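Local coordinates for pyruvate formate-lyase 2 (Archaeoglobus fulgidus, PDB 2F3O) that is a glycyl radical enzyme of the pyruvate formate-lyase family, probably acting as a lyase, at the interface of chains A and B. Coordinates in Å, arbitrary orientation; residue numbers count along the deposited sequence, not the author numbering. Chains: chain A/B, pyruvate formate-lyase 2.

The interface of chains A and B. Residues chain A 159, 161, 277, 342, 417, 420, 432-434, 519; chain B 342-343, 416.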
loop_
_atom_site.group_PDB
_atom_site.type_symbol
_atom_site.label_atom_id
_atom_site.label_comp_id
_atom_site.label_asym_id
_atom_site.label_seq_id
_atom_site.Cartn_x
_atom_site.Cartn_y
_atom_site.Cartn_z
ATOM N N ASN A 159 -23.482 -8.345 13.892
ATOM C CA ASN A 159 -22.721 -9.537 14.224
ATOM C C ASN A 159 -22.852 -9.911 15.709
ATOM O O ASN A 159 -21.952 -9.645 16.507
ATOM C CB ASN A 159 -21.265 -9.335 13.843
ATOM C CG ASN A 159 -20.474 -10.625 13.799
ATOM O OD1 ASN A 159 -20.866 -11.641 14.379
ATOM N ND2 ASN A 159 -19.310 -10.576 13.140
ATOM N N PRO A 161 -22.802 -13.088 17.045
ATOM C CA PRO A 161 -21.772 -13.990 17.559
ATOM C C PRO A 161 -20.399 -13.374 17.897
ATOM O O PRO A 161 -19.717 -13.905 18.768
ATOM C CB PRO A 161 -21.653 -15.061 16.464
ATOM C CG PRO A 161 -22.270 -14.505 15.297
ATOM C CD PRO A 161 -23.291 -13.535 15.733
ATOM N N ARG A 277 -28.295 -14.778 11.526
ATOM C CA ARG A 277 -28.642 -16.185 11.695
ATOM C C ARG A 277 -28.820 -16.571 13.154
ATOM O O ARG A 277 -28.046 -17.356 13.706
ATOM C CB ARG A 277 -27.614 -17.076 11.034
ATOM C CG ARG A 277 -27.500 -16.832 9.566
ATOM C CD ARG A 277 -26.532 -17.802 8.958
ATOM N NE ARG A 277 -27.179 -19.075 8.703
ATOM C CZ ARG A 277 -26.557 -20.076 8.113
ATOM N NH1 ARG A 277 -25.303 -19.902 7.750
ATOM N NH2 ARG A 277 -27.178 -21.227 7.875
ATOM N N ILE A 342 -20.900 -23.912 6.322
ATOM C CA ILE A 342 -19.873 -23.574 5.324
ATOM C C ILE A 342 -19.345 -24.791 4.529
ATOM O O ILE A 342 -18.368 -24.681 3.771
ATOM C CB ILE A 342 -18.693 -22.835 5.978
ATOM C CG1 ILE A 342 -18.047 -23.718 7.041
ATOM C CG2 ILE A 342 -19.154 -21.519 6.606
ATOM C CD1 ILE A 342 -16.711 -23.247 7.432
ATOM N N ASP A 417 -17.892 -17.502 3.316
ATOM C CA ASP A 417 -18.650 -16.327 3.695
ATOM C C ASP A 417 -19.980 -16.266 2.917
ATOM O O ASP A 417 -20.978 -15.789 3.450
ATOM C CB ASP A 417 -17.808 -15.055 3.517
ATOM C CG ASP A 417 -16.851 -14.800 4.687
ATOM O OD1 ASP A 417 -15.628 -14.721 4.450
ATOM O OD2 ASP A 417 -17.319 -14.660 5.845
ATOM N N ASN A 420 -22.298 -19.018 4.474
ATOM C CA ASN A 420 -22.796 -18.537 5.758
ATOM C C ASN A 420 -23.481 -17.165 5.644
ATOM O O ASN A 420 -23.259 -16.274 6.464
ATOM C CB ASN A 420 -21.617 -18.479 6.749
ATOM C CG ASN A 420 -22.045 -18.244 8.188
ATOM O OD1 ASN A 420 -22.728 -19.076 8.795
ATOM N ND2 ASN A 420 -21.615 -17.106 8.754
ATOM N N PHE A 432 -22.493 -12.743 6.536
ATOM C CA PHE A 432 -22.916 -12.465 7.891
ATOM C C PHE A 432 -21.800 -11.964 8.773
ATOM O O PHE A 432 -20.838 -12.669 9.066
ATOM C CB PHE A 432 -23.584 -13.696 8.506
ATOM C CG PHE A 432 -24.115 -13.495 9.908
ATOM C CD1 PHE A 432 -24.814 -12.354 10.262
ATOM C CD2 PHE A 432 -23.950 -14.487 10.864
ATOM C CE1 PHE A 432 -25.294 -12.190 11.557
ATOM C CE2 PHE A 432 -24.432 -14.331 12.159
ATOM C CZ PHE A 432 -25.107 -13.185 12.505
ATOM N N GLY A 433 -21.954 -10.719 9.186
ATOM C CA GLY A 433 -21.221 -10.230 10.325
ATOM C C GLY A 433 -19.963 -9.451 10.016
ATOM O O GLY A 433 -19.388 -8.803 10.889
ATOM N N ASN A 434 -19.563 -9.482 8.756
ATOM C CA ASN A 434 -18.327 -8.844 8.358
ATOM C C ASN A 434 -18.507 -8.040 7.090
ATOM O O ASN A 434 -17.612 -7.942 6.259
ATOM C CB ASN A 434 -17.159 -9.851 8.286
ATOM C CG ASN A 434 -17.340 -10.984 7.233
ATOM O OD1 ASN A 434 -16.356 -11.620 6.876
ATOM N ND2 ASN A 434 -18.554 -11.249 6.774
ATOM N N GLU A 519 -17.645 -6.714 11.732
ATOM C CA GLU A 519 -16.290 -7.187 11.863
ATOM C C GLU A 519 -15.288 -6.581 10.904
ATOM O O GLU A 519 -15.607 -6.152 9.793
ATOM C CB GLU A 519 -16.203 -8.702 11.851
ATOM C CG GLU A 519 -15.534 -9.262 13.080
ATOM C CD GLU A 519 -15.509 -10.776 13.082
ATOM O OE1 GLU A 519 -14.464 -11.373 13.451
ATOM O OE2 GLU A 519 -16.538 -11.378 12.709
ATOM N N ILE B 342 -18.767 -22.997 12.943
ATOM C CA ILE B 342 -18.343 -21.618 13.237
ATOM C C ILE B 342 -19.270 -20.873 14.226
ATOM O O ILE B 342 -19.126 -19.658 14.440
ATOM C CB ILE B 342 -18.205 -20.799 11.942
ATOM C CG1 ILE B 342 -19.544 -20.737 11.217
ATOM C CG2 ILE B 342 -17.144 -21.405 11.023
ATOM C CD1 ILE B 342 -19.588 -19.679 10.198
ATOM N N TYR B 343 -20.213 -21.607 14.817
ATOM C CA TYR B 343 -21.114 -21.060 15.814
ATOM C C TYR B 343 -20.925 -21.717 17.179
ATOM O O TYR B 343 -21.333 -21.170 18.203
ATOM C CB TYR B 343 -22.546 -21.186 15.346
ATOM C CG TYR B 343 -22.817 -20.287 14.196
ATOM C CD1 TYR B 343 -23.027 -18.929 14.396
ATOM C CD2 TYR B 343 -22.842 -20.773 12.901
ATOM C CE1 TYR B 343 -23.271 -18.074 13.326
ATOM C CE2 TYR B 343 -23.087 -19.939 11.821
ATOM C CZ TYR B 343 -23.298 -18.593 12.040
ATOM O OH TYR B 343 -23.550 -17.756 10.986
ATOM N N ARG B 416 -14.407 -17.223 13.230
ATOM C CA ARG B 416 -14.887 -18.296 12.383
ATOM C C ARG B 416 -13.766 -19.181 11.834
ATOM O O ARG B 416 -13.926 -20.390 11.717
ATOM C CB ARG B 416 -15.690 -17.698 11.235
ATOM C CG ARG B 416 -15.043 -16.454 10.685
ATOM C CD ARG B 416 -15.711 -15.951 9.438
ATOM N NE ARG B 416 -16.149 -14.593 9.706
ATOM C CZ ARG B 416 -17.419 -14.223 9.731
ATOM N NH1 ARG B 416 -18.368 -15.104 9.458
ATOM N NH2 ARG B 416 -17.729 -12.959 10.003
#
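In B:Arg416, on the short helix 415-419, CG is tucked between its own N and C (chi1 41°), and the chain bends at chi3 so that the guanidinium tip enters chain A. A:Asn420 turns CG anti to its own backbone N (chi1 -169°), bringing its amide tip to tip with the phenol of B:Tyr343. This patch belongs to a two-fold interface between identical subunits; whether that dimer forms in the cell the structure alone does not show.

Arginine suits this place because a long chain carries a flat cationic guanidinium, whose NH2 donates to the main-chain carbonyl A:Phe432 O at 3.3 Å, with the oxygen close to the guanidinium plane. The same nitrogen forms a salt bridge with the carboxylate A:Glu519 OE2 at 3.4 Å, while A:Asp417 OD2 lies over one guanidinium face, toward its rim, and makes a looser one to NH1 at 3.8 Å. The two acids are likely to stabilise the inserted positive charge. Behind them, A:Asn159 ND2 bonds to A:Gly433 O at 2.9 Å and more weakly to A:Glu519 OE2, tying the carboxylate to the loop. An alanine in place of B:Arg416 would remove the guanidinium and would probably leave both acids without their cross-chain counter-charge, loosening the interface.

B:Tyr343 combines a rigid ring with a polar tip: CE1 packs near A:Phe432 CE2, the two side chains crossing obliquely. Beside it, the CD1 methyl of B:Ile342 touches A:Asn420 CG at 3.5 Å. Asparagine suits its site because one amide offers acceptor and donor side by side: ND2 weakly meets the phenol oxygen, and B:Tyr343 OH donates to A:Asn420 OD1 at 2.7 Å, in the carbonyl plane and on a lone pair.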